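Local coordinates for poly-beta-1,6-N-acetyl-D-glucosamine export protein (Escherichia coli, PDB 4Y25), which exports the biofilm adhesin polysaccharide poly-beta-1,6-N-acetyl-D-glucosamine across the outer membrane, the chain here being its C-terminal beta-barrel domain, at residues A49-Y53 / V65-L69; H121-L125 / A156-F160; D267-R273 / L287-M293; H5-E9 / Y37-L41; W230-A236 / L254-I260. One frame throughout, in Å; residues are numbered along the deposited sequence.

In the fold
All five contacts belong to one 16-stranded antiparallel beta barrel, the exporter's conduit domain. Interactions 1, 3 and 5 pair neighbouring hairpin strands in its wall. Interactions 3 and 5 lie side by side, their centres about 9 Å apart, joined by two salt bridges of Arg259, NH2 to Asp292 OD2 2.4 Å and NH1 to Asp267 OD1 2.6 Å. Interaction 4 sits near the closure of the barrel, where strand 8-20 meets strand 283-297; its nearest atoms are about 7 Å from interaction 3. Interaction 2 packs a loop against the inner side of the wall, its centre about 24 Å from that of interaction 3 across the chain's centre and about 18 Å from that of interaction 1.

Interaction 1 (A49-Y53 / V65-L69); sequences AGFGY and VRDWL
Phe51 sets CD1 over one face of the Trp68 indole, 3.8 Å from Trp68 NE1; the planes are oblique at 54°, with the Phe51 ring and the five-membered Trp68 ring 5.4 Å apart between centroids. Phe51 is a t rotamer and Trp68 m. Next along the same face, which is the outer face of the barrel, Tyr53 (t) places CE2 over the Arg66 guanidinium, 3.6 Å from NH1 of Arg66. Both segments are extended strands of a hairpin in the transmembrane barrel, antiparallel at 169° with axes 4.4 Å apart. Gly50-Leu69 and Gly52-Asp67 are the hydrogen-bonded pairs: Gly50 N to Leu69 O 3.0 Å, Leu69 N to Gly50 O 3.3 Å, Gly52 N to Asp67 O 2.9 Å and Asp67 N to Gly52 O 2.7 Å. On the lumen face the glycines leave space; Leu69 (chi1 p) swings its end over Gly50, where an ideal CB would lie 2.7 Å from Leu69 CD1. Asp67 (m) points inward, weakly paired with Arg88.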
# COMPACT_ATOMS: atom_id res chain seq x y z
N ALA A 49 18.69 -5.23 -1.47
CA ALA A 49 18.39 -6.43 -0.72
C ALA A 49 17.52 -6.04 0.47
O ALA A 49 17.56 -4.90 0.92
CB ALA A 49 19.66 -7.12 -0.26
N GLY A 50 16.72 -6.98 0.97
CA GLY A 50 15.80 -6.65 2.04
C GLY A 50 15.30 -7.82 2.85
O GLY A 50 15.71 -8.97 2.65
N PHE A 51 14.40 -7.52 3.78
CA PHE A 51 13.87 -8.50 4.71
C PHE A 51 12.42 -8.19 5.05
O PHE A 51 12.03 -7.02 5.12
CB PHE A 51 14.73 -8.53 5.98
CG PHE A 51 14.17 -9.39 7.08
CD1 PHE A 51 14.25 -10.77 7.00
CD2 PHE A 51 13.58 -8.82 8.20
CE1 PHE A 51 13.73 -11.57 8.01
CE2 PHE A 51 13.06 -9.61 9.21
CZ PHE A 51 13.14 -10.98 9.12
N GLY A 52 11.61 -9.23 5.23
CA GLY A 52 10.21 -9.07 5.56
C GLY A 52 9.80 -9.97 6.71
O GLY A 52 10.23 -11.13 6.77
N TYR A 53 8.97 -9.45 7.61
CA TYR A 53 8.60 -10.16 8.84
C TYR A 53 7.10 -10.05 9.12
O TYR A 53 6.53 -8.96 9.02
CB TYR A 53 9.41 -9.61 10.02
CG TYR A 53 9.10 -10.24 11.37
CD1 TYR A 53 8.10 -9.73 12.19
CD2 TYR A 53 9.82 -11.34 11.82
CE1 TYR A 53 7.82 -10.29 13.42
CE2 TYR A 53 9.56 -11.90 13.06
CZ TYR A 53 8.55 -11.38 13.85
OH TYR A 53 8.28 -11.94 15.07
N VAL A 65 6.13 -15.83 9.56
CA VAL A 65 6.52 -15.77 8.16
C VAL A 65 7.61 -14.73 7.90
O VAL A 65 7.44 -13.55 8.23
CB VAL A 65 5.32 -15.43 7.26
CG1 VAL A 65 5.65 -15.71 5.80
CG2 VAL A 65 4.10 -16.23 7.70
N ARG A 66 8.73 -15.16 7.32
CA ARG A 66 9.83 -14.25 7.00
C ARG A 66 10.15 -14.24 5.51
O ARG A 66 9.97 -15.24 4.81
CB ARG A 66 11.08 -14.61 7.80
CG ARG A 66 10.81 -15.21 9.17
CD ARG A 66 12.02 -15.10 10.08
NE ARG A 66 11.69 -15.49 11.45
CZ ARG A 66 12.02 -14.80 12.53
NH1 ARG A 66 12.69 -13.66 12.42
NH2 ARG A 66 11.67 -15.24 13.74
N ASP A 67 10.64 -13.10 5.02
CA ASP A 67 11.04 -12.96 3.62
C ASP A 67 12.48 -12.49 3.49
O ASP A 67 12.89 -11.54 4.15
CB ASP A 67 10.14 -11.96 2.88
CG ASP A 67 8.73 -12.47 2.68
OD1 ASP A 67 8.21 -13.13 3.60
OD2 ASP A 67 8.15 -12.22 1.61
N TRP A 68 13.24 -13.16 2.64
CA TRP A 68 14.53 -12.65 2.21
C TRP A 68 14.46 -12.34 0.73
O TRP A 68 14.12 -13.20 -0.08
CB TRP A 68 15.65 -13.65 2.51
CG TRP A 68 15.92 -13.79 3.97
CD1 TRP A 68 16.72 -13.00 4.74
CD2 TRP A 68 15.37 -14.78 4.84
NE1 TRP A 68 16.71 -13.45 6.04
CE2 TRP A 68 15.89 -14.54 6.13
CE3 TRP A 68 14.49 -15.86 4.66
CZ2 TRP A 68 15.56 -15.33 7.23
CZ3 TRP A 68 14.17 -16.64 5.76
CH2 TRP A 68 14.70 -16.37 7.02
N LEU A 69 14.75 -11.09 0.37
CA LEU A 69 14.58 -10.66 -1.01
C LEU A 69 15.77 -9.90 -1.56
O LEU A 69 16.57 -9.33 -0.81
CB LEU A 69 13.31 -9.80 -1.13
CG LEU A 69 13.10 -8.70 -0.09
CD1 LEU A 69 13.55 -7.35 -0.63
CD2 LEU A 69 11.64 -8.65 0.33

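Interaction 2 (H121-L125 / A156-F160); sequences HRVPL and AFTDF
Van der Waals contact carries this meeting of a loop, 121-125, with the end of a strand, 156-160; the two segments share no hydrogen bonds and bury 236 Å² between them. The loop is irregular: His121 and Arg122 have turn-like backbone angles (phi about -80°, psi about -12°), then Val123 and Pro124 turn extended (psi near 125°). The strand stays extended throughout. The nearest CA pairs are wide, Arg122 to Thr158 at 7.2 Å and Val123 to Phe160 at 7.6 Å, so side chains bridge the gap.

The aromatic contacts centre on Phe160 (chi1 m). Val123, a t rotamer, sets CG2 over the ring face in a CH-pi contact, 3.9 Å from the Phe160 centroid and 20° off the normal, with CG2 3.7 Å from Phe160 CE2. At the ring edge, Pro124 CD lies 4.0 Å from Phe160 CE2.

Other van der Waals contact continues with Val123 CG2 4.1 Å from Thr158 CG2. Arg122 packs along the strand, its CB 3.9 Å from Thr158 OG1 and its NE 3.9 Å from Ala156 CB.

Ala156, Thr158 and Phe160 face the barrel interior, so the loop joining strands 110-118 and 134-144 folds inward against the wall, an arrangement reminiscent of the inward-folded loops of porins. Tyr203 from another loop lies parallel to Phe160, and strand 165-179 borders the contact through Arg166.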
# COMPACT_ATOMS: atom_id res chain seq x y z
N HIS A 121 0.94 -10.26 -2.51
CA HIS A 121 0.50 -9.76 -1.22
C HIS A 121 -0.99 -9.46 -1.26
O HIS A 121 -1.62 -9.22 -0.23
CB HIS A 121 1.28 -8.50 -0.83
CG HIS A 121 2.76 -8.66 -0.89
ND1 HIS A 121 3.45 -9.50 -0.04
CD2 HIS A 121 3.69 -8.09 -1.69
CE1 HIS A 121 4.74 -9.44 -0.32
NE2 HIS A 121 4.91 -8.59 -1.32
N ARG A 122 -1.56 -9.49 -2.46
CA ARG A 122 -2.99 -9.27 -2.65
C ARG A 122 -3.77 -10.47 -2.13
O ARG A 122 -5.00 -10.42 -2.00
CB ARG A 122 -3.30 -9.01 -4.13
CG ARG A 122 -3.04 -7.58 -4.56
CD ARG A 122 -4.25 -6.99 -5.27
NE ARG A 122 -4.24 -5.53 -5.27
CZ ARG A 122 -4.70 -4.78 -4.27
NH1 ARG A 122 -5.20 -5.35 -3.18
NH2 ARG A 122 -4.66 -3.45 -4.36
N VAL A 123 -3.06 -11.55 -1.84
CA VAL A 123 -3.59 -12.65 -1.05
C VAL A 123 -3.47 -12.28 0.43
O VAL A 123 -2.38 -11.93 0.88
CB VAL A 123 -2.83 -13.97 -1.32
CG1 VAL A 123 -3.19 -15.02 -0.27
CG2 VAL A 123 -3.12 -14.48 -2.72
N PRO A 124 -4.59 -12.33 1.17
CA PRO A 124 -4.58 -12.04 2.62
C PRO A 124 -3.47 -12.83 3.30
O PRO A 124 -3.45 -14.06 3.18
CB PRO A 124 -5.98 -12.48 3.08
CG PRO A 124 -6.51 -13.35 1.97
CD PRO A 124 -5.91 -12.80 0.72
N LEU A 125 -2.54 -12.15 3.98
CA LEU A 125 -1.22 -12.71 4.25
C LEU A 125 -1.11 -14.01 5.02
O LEU A 125 -0.01 -14.53 5.15
CB LEU A 125 -0.33 -11.68 4.95
CG LEU A 125 0.44 -10.83 3.94
CD1 LEU A 125 -0.26 -9.54 3.50
CD2 LEU A 125 1.86 -10.58 4.43
N ALA A 156 -6.69 -5.24 -10.55
CA ALA A 156 -5.79 -6.36 -10.32
C ALA A 156 -6.53 -7.68 -10.38
O ALA A 156 -7.65 -7.80 -9.87
CB ALA A 156 -5.08 -6.21 -8.99
N PHE A 157 -5.90 -8.67 -11.00
CA PHE A 157 -6.44 -10.02 -11.04
C PHE A 157 -5.52 -10.94 -10.24
O PHE A 157 -4.30 -10.83 -10.32
CB PHE A 157 -6.59 -10.51 -12.49
CG PHE A 157 -7.24 -9.50 -13.41
CD1 PHE A 157 -8.62 -9.47 -13.56
CD2 PHE A 157 -6.48 -8.60 -14.13
CE1 PHE A 157 -9.22 -8.55 -14.40
CE2 PHE A 157 -7.08 -7.68 -14.98
CZ PHE A 157 -8.45 -7.66 -15.11
N THR A 158 -6.11 -11.83 -9.44
CA THR A 158 -5.31 -12.71 -8.57
C THR A 158 -5.80 -14.15 -8.60
O THR A 158 -6.97 -14.42 -8.35
CB THR A 158 -5.33 -12.22 -7.11
OG1 THR A 158 -5.07 -10.81 -7.05
CG2 THR A 158 -4.29 -12.96 -6.29
N ASP A 159 -4.89 -15.07 -8.90
CA ASP A 159 -5.21 -16.50 -8.94
C ASP A 159 -4.70 -17.21 -7.69
O ASP A 159 -3.50 -17.29 -7.45
CB ASP A 159 -4.62 -17.15 -10.19
CG ASP A 159 -5.57 -18.13 -10.84
OD1 ASP A 159 -6.80 -17.96 -10.69
OD2 ASP A 159 -5.09 -19.08 -11.49
N PHE A 160 -5.63 -17.74 -6.89
CA PHE A 160 -5.29 -18.44 -5.66
C PHE A 160 -5.02 -19.92 -5.94
O PHE A 160 -5.48 -20.46 -6.94
CB PHE A 160 -6.41 -18.31 -4.62
CG PHE A 160 -6.57 -16.92 -4.05
CD1 PHE A 160 -6.86 -15.84 -4.88
CD2 PHE A 160 -6.47 -16.70 -2.69
CE1 PHE A 160 -7.02 -14.57 -4.35
CE2 PHE A 160 -6.63 -15.44 -2.16
CZ PHE A 160 -6.90 -14.37 -2.99

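Interaction 3 (D267-R273 / L287-M293); sequences DAGATLR and LYVEFDM
Segments 267-273 and 287-293, from strands 266-278 and 283-297, belong to the last hairpin of the outer-membrane beta barrel, running antiparallel at 169° with axes 4.6 Å apart. Leu287 (t) bends its end across, putting CD1 3.9 Å from Leu272 CD1 and 3.3 Å from Arg273 O. Tyr288 pairs with Arg273 through N to Arg273 O (3.0 Å) and Arg273 N to Tyr288 O (2.8 Å); its p rotamer lays the ring beneath Arg273 CB, a CH-pi contact 3.9 Å from the Tyr288 centroid. Val289, on the outer face, meets Leu272, CG2 to CD1 3.8 Å. Glu290 (m) returns to the lumen: its N bonds Thr271 O at 2.9 Å, its O receives Thr271 N at 2.8 Å, and OE1 makes a long salt bridge to Arg273 NE, 3.7 Å. Phe291 (p) points outward, its CB 4.1 Å from Ala270 CB, and its end leads away from the partner strand. Asp292 pairs with Gly269, N to Gly269 O 3.0 Å and O to Gly269 N 3.1 Å. Its OD1 lies 3.8 Å from Asp267 OD1, a like-charge approach offset by Arg259, which forms salt bridges with both acids. Met293 (m) sets CG 3.7 Å from Ala268 CB.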
# COMPACT_ATOMS: atom_id res chain seq x y z
N ASP A 267 13.83 10.90 6.38
CA ASP A 267 12.38 11.02 6.24
C ASP A 267 11.68 9.98 7.10
O ASP A 267 11.96 8.78 6.99
CB ASP A 267 11.93 10.89 4.79
CG ASP A 267 10.43 11.04 4.63
OD1 ASP A 267 9.71 10.03 4.74
OD2 ASP A 267 9.97 12.19 4.41
N ALA A 268 10.78 10.44 7.96
CA ALA A 268 10.07 9.55 8.87
C ALA A 268 8.62 9.99 9.03
O ALA A 268 8.30 11.18 8.96
CB ALA A 268 10.76 9.51 10.22
N GLY A 269 7.74 9.02 9.26
CA GLY A 269 6.33 9.30 9.44
C GLY A 269 5.65 8.16 10.17
O GLY A 269 6.01 7.00 10.00
N ALA A 270 4.66 8.50 11.00
CA ALA A 270 3.89 7.50 11.71
C ALA A 270 2.43 7.91 11.72
O ALA A 270 2.11 9.06 12.01
CB ALA A 270 4.41 7.32 13.13
N THR A 271 1.55 6.97 11.41
CA THR A 271 0.12 7.26 11.33
C THR A 271 -0.71 6.31 12.18
O THR A 271 -0.50 5.10 12.16
CB THR A 271 -0.39 7.19 9.87
OG1 THR A 271 0.45 7.99 9.02
CG2 THR A 271 -1.82 7.68 9.77
N LEU A 272 -1.64 6.87 12.95
CA LEU A 272 -2.61 6.07 13.69
C LEU A 272 -3.91 6.00 12.91
O LEU A 272 -4.51 7.04 12.60
CB LEU A 272 -2.84 6.66 15.08
CG LEU A 272 -3.99 6.03 15.87
CD1 LEU A 272 -3.73 4.56 16.11
CD2 LEU A 272 -4.18 6.76 17.19
N ARG A 273 -4.36 4.80 12.58
CA ARG A 273 -5.54 4.65 11.73
C ARG A 273 -6.68 3.91 12.41
O ARG A 273 -6.47 2.99 13.21
CB ARG A 273 -5.18 3.92 10.43
CG ARG A 273 -4.22 4.71 9.57
CD ARG A 273 -4.45 4.47 8.09
NE ARG A 273 -3.64 5.39 7.30
CZ ARG A 273 -3.98 6.66 7.05
NH1 ARG A 273 -5.12 7.15 7.53
NH2 ARG A 273 -3.18 7.43 6.33
N LEU A 287 -8.15 -0.83 14.35
CA LEU A 287 -7.31 0.23 14.87
C LEU A 287 -5.86 -0.22 14.79
O LEU A 287 -5.49 -1.25 15.36
CB LEU A 287 -7.69 0.58 16.31
CG LEU A 287 -6.93 1.75 16.95
CD1 LEU A 287 -7.38 3.07 16.34
CD2 LEU A 287 -7.13 1.76 18.46
N TYR A 288 -5.03 0.53 14.08
CA TYR A 288 -3.64 0.12 13.89
C TYR A 288 -2.71 1.30 13.66
O TYR A 288 -3.14 2.42 13.40
CB TYR A 288 -3.53 -0.87 12.73
CG TYR A 288 -4.05 -0.35 11.40
CD1 TYR A 288 -5.40 -0.39 11.09
CD2 TYR A 288 -3.17 0.16 10.45
CE1 TYR A 288 -5.87 0.07 9.88
CE2 TYR A 288 -3.63 0.62 9.23
CZ TYR A 288 -4.98 0.58 8.95
OH TYR A 288 -5.45 1.04 7.74
N VAL A 289 -1.41 1.02 13.76
CA VAL A 289 -0.39 2.04 13.56
C VAL A 289 0.52 1.65 12.40
O VAL A 289 0.94 0.49 12.29
CB VAL A 289 0.46 2.24 14.84
CG1 VAL A 289 1.58 3.24 14.59
CG2 VAL A 289 -0.42 2.72 15.98
N GLU A 290 0.80 2.61 11.54
CA GLU A 290 1.74 2.44 10.44
C GLU A 290 2.91 3.39 10.62
O GLU A 290 2.75 4.47 11.20
CB GLU A 290 1.07 2.69 9.09
CG GLU A 290 0.38 1.49 8.48
CD GLU A 290 -0.53 1.87 7.32
OE1 GLU A 290 -0.72 3.09 7.09
OE2 GLU A 290 -1.05 0.96 6.65
N PHE A 291 4.08 3.01 10.13
CA PHE A 291 5.21 3.92 10.11
C PHE A 291 6.14 3.57 8.96
O PHE A 291 6.09 2.47 8.41
CB PHE A 291 5.96 3.89 11.45
CG PHE A 291 6.89 2.72 11.61
CD1 PHE A 291 6.44 1.52 12.11
CD2 PHE A 291 8.23 2.84 11.26
CE1 PHE A 291 7.30 0.44 12.26
CE2 PHE A 291 9.10 1.76 11.40
CZ PHE A 291 8.63 0.57 11.90
N ASP A 292 7.00 4.52 8.61
CA ASP A 292 8.00 4.31 7.58
C ASP A 292 9.16 5.27 7.79
O ASP A 292 8.97 6.41 8.22
CB ASP A 292 7.41 4.51 6.18
CG ASP A 292 7.03 5.95 5.91
OD1 ASP A 292 7.91 6.73 5.49
OD2 ASP A 292 5.85 6.31 6.12
N MET A 293 10.37 4.81 7.50
CA MET A 293 11.55 5.65 7.61
C MET A 293 12.47 5.41 6.43
O MET A 293 12.68 4.28 6.01
CB MET A 293 12.30 5.38 8.92
CG MET A 293 11.60 5.89 10.16
SD MET A 293 12.54 5.55 11.66
CE MET A 293 12.47 3.76 11.70

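Interaction 4 (H5-E9 / Y37-L41); sequences HNLAE and YSPPL
Asn6 starts the contact, its backbone O resting 3.4 Å from Pro40 CD and its CB 4.2 Å from Pro40 CG. Leu7 sends its CB away from the partner; its backbone O approaches Pro39 CA at 3.8 Å. Ala8 begins strand 8-20 and takes phi/psi near -74/148°; its CB sits sideways, 3.4 Å from Tyr37 O and 4.0 Å from Pro39 CD, while its backbone bonds Phe297. That bond belongs to the seam where the first and last strands close the barrel, at what is probably its periplasmic end. Residues 37-40 run back against 6-9, their end-to-end directions 164° apart, with Ala8 CA 4.2 Å from Pro39 CA. Glu9 and Tyr37 form one antiparallel hydrogen-bonded pair, Glu9 N to Tyr37 O 3.1 Å and Tyr37 N to Glu9 O 2.6 Å, after which the prolines carry the chain into a loop. The extended Glu9 side chain (t, t) shares a face of the sheet with Tyr37 (m), CB to CB 4.1 Å, and reaches a salt bridge with Arg296.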
# COMPACT_ATOMS: atom_id res chain seq x y z
N HIS A 5 23.38 13.97 -3.02
CA HIS A 5 21.98 13.66 -2.76
C HIS A 5 21.50 12.34 -3.35
O HIS A 5 20.36 11.93 -3.11
CB HIS A 5 21.10 14.82 -3.25
CG HIS A 5 21.38 15.25 -4.66
ND1 HIS A 5 22.36 16.18 -4.96
CD2 HIS A 5 20.81 14.92 -5.83
CE1 HIS A 5 22.38 16.38 -6.27
NE2 HIS A 5 21.45 15.63 -6.82
N ASN A 6 22.34 11.67 -4.13
CA ASN A 6 22.04 10.32 -4.60
C ASN A 6 23.02 9.30 -4.03
O ASN A 6 24.04 8.99 -4.65
CB ASN A 6 22.02 10.25 -6.13
CG ASN A 6 21.17 11.34 -6.75
OD1 ASN A 6 20.39 12.01 -6.07
ND2 ASN A 6 21.28 11.50 -8.07
N LEU A 7 22.70 8.78 -2.85
CA LEU A 7 23.56 7.85 -2.14
C LEU A 7 22.86 6.51 -1.95
O LEU A 7 21.89 6.21 -2.65
CB LEU A 7 23.97 8.42 -0.77
CG LEU A 7 24.62 9.80 -0.64
CD1 LEU A 7 23.59 10.92 -0.72
CD2 LEU A 7 25.38 9.89 0.66
N ALA A 8 23.35 5.72 -1.01
CA ALA A 8 22.68 4.49 -0.62
C ALA A 8 21.45 4.84 0.21
O ALA A 8 21.45 5.84 0.94
CB ALA A 8 23.61 3.58 0.15
N GLU A 9 20.40 4.03 0.11
CA GLU A 9 19.15 4.34 0.79
C GLU A 9 18.62 3.17 1.62
O GLU A 9 18.51 2.05 1.13
CB GLU A 9 18.09 4.77 -0.23
CG GLU A 9 16.70 4.97 0.35
CD GLU A 9 15.73 5.55 -0.66
OE1 GLU A 9 14.57 5.09 -0.71
OE2 GLU A 9 16.13 6.47 -1.41
N TYR A 37 18.90 0.03 -0.43
CA TYR A 37 19.33 0.24 -1.81
C TYR A 37 20.80 0.60 -1.87
O TYR A 37 21.31 1.33 -1.02
CB TYR A 37 18.50 1.35 -2.46
CG TYR A 37 17.05 0.98 -2.72
CD1 TYR A 37 16.10 1.06 -1.71
CD2 TYR A 37 16.64 0.57 -3.98
CE1 TYR A 37 14.78 0.73 -1.94
CE2 TYR A 37 15.32 0.23 -4.22
CZ TYR A 37 14.40 0.32 -3.20
OH TYR A 37 13.08 -0.01 -3.43
N SER A 38 21.49 0.09 -2.89
CA SER A 38 22.87 0.46 -3.15
C SER A 38 22.91 1.87 -3.73
O SER A 38 21.86 2.42 -4.08
CB SER A 38 23.52 -0.54 -4.12
OG SER A 38 22.94 -0.45 -5.42
N PRO A 39 24.10 2.49 -3.80
CA PRO A 39 24.19 3.76 -4.52
C PRO A 39 23.88 3.57 -6.00
O PRO A 39 23.81 2.42 -6.44
CB PRO A 39 25.64 4.19 -4.31
CG PRO A 39 26.09 3.46 -3.10
CD PRO A 39 25.37 2.15 -3.14
N PRO A 40 23.67 4.66 -6.75
CA PRO A 40 23.53 4.46 -8.20
C PRO A 40 24.77 3.77 -8.75
O PRO A 40 25.77 4.43 -9.01
CB PRO A 40 23.39 5.89 -8.74
CG PRO A 40 23.90 6.78 -7.65
CD PRO A 40 23.57 6.08 -6.37
N LEU A 41 24.69 2.44 -8.88
CA LEU A 41 25.80 1.60 -9.32
C LEU A 41 26.43 2.19 -10.58
O LEU A 41 27.65 2.35 -10.66
CB LEU A 41 25.32 0.17 -9.56
CG LEU A 41 26.11 -0.95 -8.87
CD1 LEU A 41 26.63 -0.49 -7.52
CD2 LEU A 41 25.23 -2.18 -8.71

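Interaction 5 (W230-A236 / L254-I260); sequences WEQIFSA and LGYGQRI
Leu254 (m, t) sits on the outer face among apolar partners, its CD2 3.6 Å from Ala236 CB and 4.3 Å from Phe234 CE1; Phe234 is t. At the other end of the same face Trp230 (t) turns its ring toward Ile260, CG to CD1 3.5 Å. On the lumen face Ile233 (m, t) lies opposite Gly257 and touches Arg259, Ile233 CD1 to Arg259 CG 3.8 Å. A CB ideally placed on Gly255 would fall 2.7 Å from Ser235 OG, so a side chain there would clash.

These strands are a hairpin of the transmembrane barrel, running antiparallel at 163° with axes 4.3 Å apart. Every residue is paired, from Trp230-Ile260 to Ala236-Leu254, and the hydrogen-bonded pairs are Glu231-Arg259, Ile233-Gly257 and Ser235-Gly255. The bonds are Glu231 N to Arg259 O 3.0 Å, Arg259 N to Glu231 O 2.7 Å, Ile233 N to Gly257 O 2.6 Å, Gly257 N to Ile233 O 2.9 Å, Ser235 N to Gly255 O 3.0 Å and Gly255 N to Ser235 O 2.9 Å.

A chain of hydrogen bonds runs over the outer face. Trp230 NE1 donates to Gln258 (m) OE1 (3.1 Å), Gln258 NE2 to Tyr256 (t) OH (2.9 Å), and Tyr256 OH to Gln232 (p) OE1 (2.8 Å). Opposite it, inside the barrel, the guanidinium of Arg259 leads away to salt bridges with Asp267 and Asp292.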
# COMPACT_ATOMS: atom_id res chain seq x y z
N TRP A 230 8.36 19.73 9.40
CA TRP A 230 7.57 18.89 10.29
C TRP A 230 6.08 19.18 10.10
O TRP A 230 5.63 20.29 10.36
CB TRP A 230 7.97 19.13 11.74
CG TRP A 230 7.22 18.29 12.73
CD1 TRP A 230 6.62 17.08 12.50
CD2 TRP A 230 6.98 18.60 14.11
NE1 TRP A 230 6.03 16.62 13.65
CE2 TRP A 230 6.23 17.53 14.65
CE3 TRP A 230 7.33 19.67 14.94
CZ2 TRP A 230 5.83 17.51 15.99
CZ3 TRP A 230 6.93 19.64 16.26
CH2 TRP A 230 6.18 18.57 16.77
N GLU A 231 5.32 18.18 9.66
CA GLU A 231 3.90 18.38 9.41
C GLU A 231 3.02 17.33 10.09
O GLU A 231 3.48 16.23 10.40
CB GLU A 231 3.61 18.38 7.91
CG GLU A 231 3.85 17.05 7.22
CD GLU A 231 3.23 16.98 5.84
OE1 GLU A 231 2.49 17.91 5.46
OE2 GLU A 231 3.49 15.99 5.12
N GLN A 232 1.76 17.67 10.32
CA GLN A 232 0.79 16.71 10.83
C GLN A 232 -0.28 16.44 9.78
O GLN A 232 -0.69 17.34 9.04
CB GLN A 232 0.15 17.19 12.12
CG GLN A 232 -0.68 18.45 11.98
CD GLN A 232 -1.35 18.85 13.28
OE1 GLN A 232 -1.22 18.16 14.29
NE2 GLN A 232 -2.06 19.97 13.25
N ILE A 233 -0.73 15.19 9.72
CA ILE A 233 -1.69 14.78 8.72
C ILE A 233 -2.99 14.32 9.37
O ILE A 233 -3.00 13.38 10.15
CB ILE A 233 -1.14 13.65 7.84
CG1 ILE A 233 0.24 14.03 7.30
CG2 ILE A 233 -2.11 13.32 6.72
CD1 ILE A 233 1.08 12.84 6.88
N PHE A 234 -4.09 14.99 9.04
CA PHE A 234 -5.40 14.54 9.47
C PHE A 234 -6.24 14.14 8.27
O PHE A 234 -6.34 14.89 7.30
CB PHE A 234 -6.12 15.62 10.28
CG PHE A 234 -7.53 15.26 10.64
CD1 PHE A 234 -7.79 14.18 11.48
CD2 PHE A 234 -8.60 15.98 10.14
CE1 PHE A 234 -9.09 13.84 11.81
CE2 PHE A 234 -9.90 15.64 10.46
CZ PHE A 234 -10.14 14.57 11.30
N SER A 235 -6.84 12.96 8.34
CA SER A 235 -7.69 12.47 7.26
C SER A 235 -8.96 11.84 7.82
O SER A 235 -8.93 11.20 8.87
CB SER A 235 -6.94 11.46 6.39
OG SER A 235 -6.57 10.31 7.14
N ALA A 236 -10.06 12.02 7.11
CA ALA A 236 -11.35 11.50 7.54
C ALA A 236 -12.23 11.12 6.35
O ALA A 236 -12.21 11.80 5.32
CB ALA A 236 -12.06 12.50 8.43
N LEU A 254 -10.78 7.22 9.98
CA LEU A 254 -10.04 8.35 10.52
C LEU A 254 -8.56 8.04 10.57
O LEU A 254 -8.16 6.90 10.83
CB LEU A 254 -10.54 8.72 11.92
CG LEU A 254 -11.95 9.28 12.06
CD1 LEU A 254 -12.41 9.19 13.50
CD2 LEU A 254 -11.99 10.72 11.57
N GLY A 255 -7.74 9.05 10.33
CA GLY A 255 -6.30 8.90 10.42
C GLY A 255 -5.65 10.14 10.99
O GLY A 255 -6.08 11.26 10.71
N TYR A 256 -4.64 9.94 11.82
CA TYR A 256 -3.80 11.03 12.28
C TYR A 256 -2.34 10.62 12.24
O TYR A 256 -1.97 9.55 12.73
CB TYR A 256 -4.17 11.48 13.69
CG TYR A 256 -3.27 12.59 14.18
CD1 TYR A 256 -3.51 13.91 13.82
CD2 TYR A 256 -2.17 12.32 14.98
CE1 TYR A 256 -2.68 14.93 14.26
CE2 TYR A 256 -1.33 13.33 15.41
CZ TYR A 256 -1.59 14.63 15.05
OH TYR A 256 -0.76 15.64 15.49
N GLY A 257 -1.50 11.48 11.67
CA GLY A 257 -0.10 11.18 11.53
C GLY A 257 0.78 12.41 11.46
O GLY A 257 0.29 13.53 11.37
N GLN A 258 2.09 12.20 11.53
CA GLN A 258 3.05 13.28 11.41
C GLN A 258 4.24 12.90 10.54
O GLN A 258 4.61 11.73 10.47
CB GLN A 258 3.55 13.72 12.78
CG GLN A 258 2.52 14.51 13.57
CD GLN A 258 2.96 14.79 14.99
OE1 GLN A 258 4.16 14.84 15.28
NE2 GLN A 258 2.00 14.96 15.88
N ARG A 259 4.82 13.90 9.88
CA ARG A 259 5.96 13.69 9.00
C ARG A 259 7.15 14.55 9.42
O ARG A 259 6.98 15.71 9.81
CB ARG A 259 5.59 14.01 7.55
CG ARG A 259 4.88 12.88 6.82
CD ARG A 259 5.89 11.90 6.25
NE ARG A 259 5.27 10.63 5.89
CZ ARG A 259 5.95 9.56 5.52
NH1 ARG A 259 7.28 9.59 5.46
NH2 ARG A 259 5.31 8.44 5.20
N ILE A 260 8.34 13.98 9.34
CA ILE A 260 9.58 14.71 9.56
C ILE A 260 10.50 14.55 8.35
O ILE A 260 10.76 13.43 7.91
CB ILE A 260 10.32 14.24 10.83
CG1 ILE A 260 9.72 14.90 12.07
CG2 ILE A 260 11.80 14.58 10.76
CD1 ILE A 260 10.12 16.35 12.24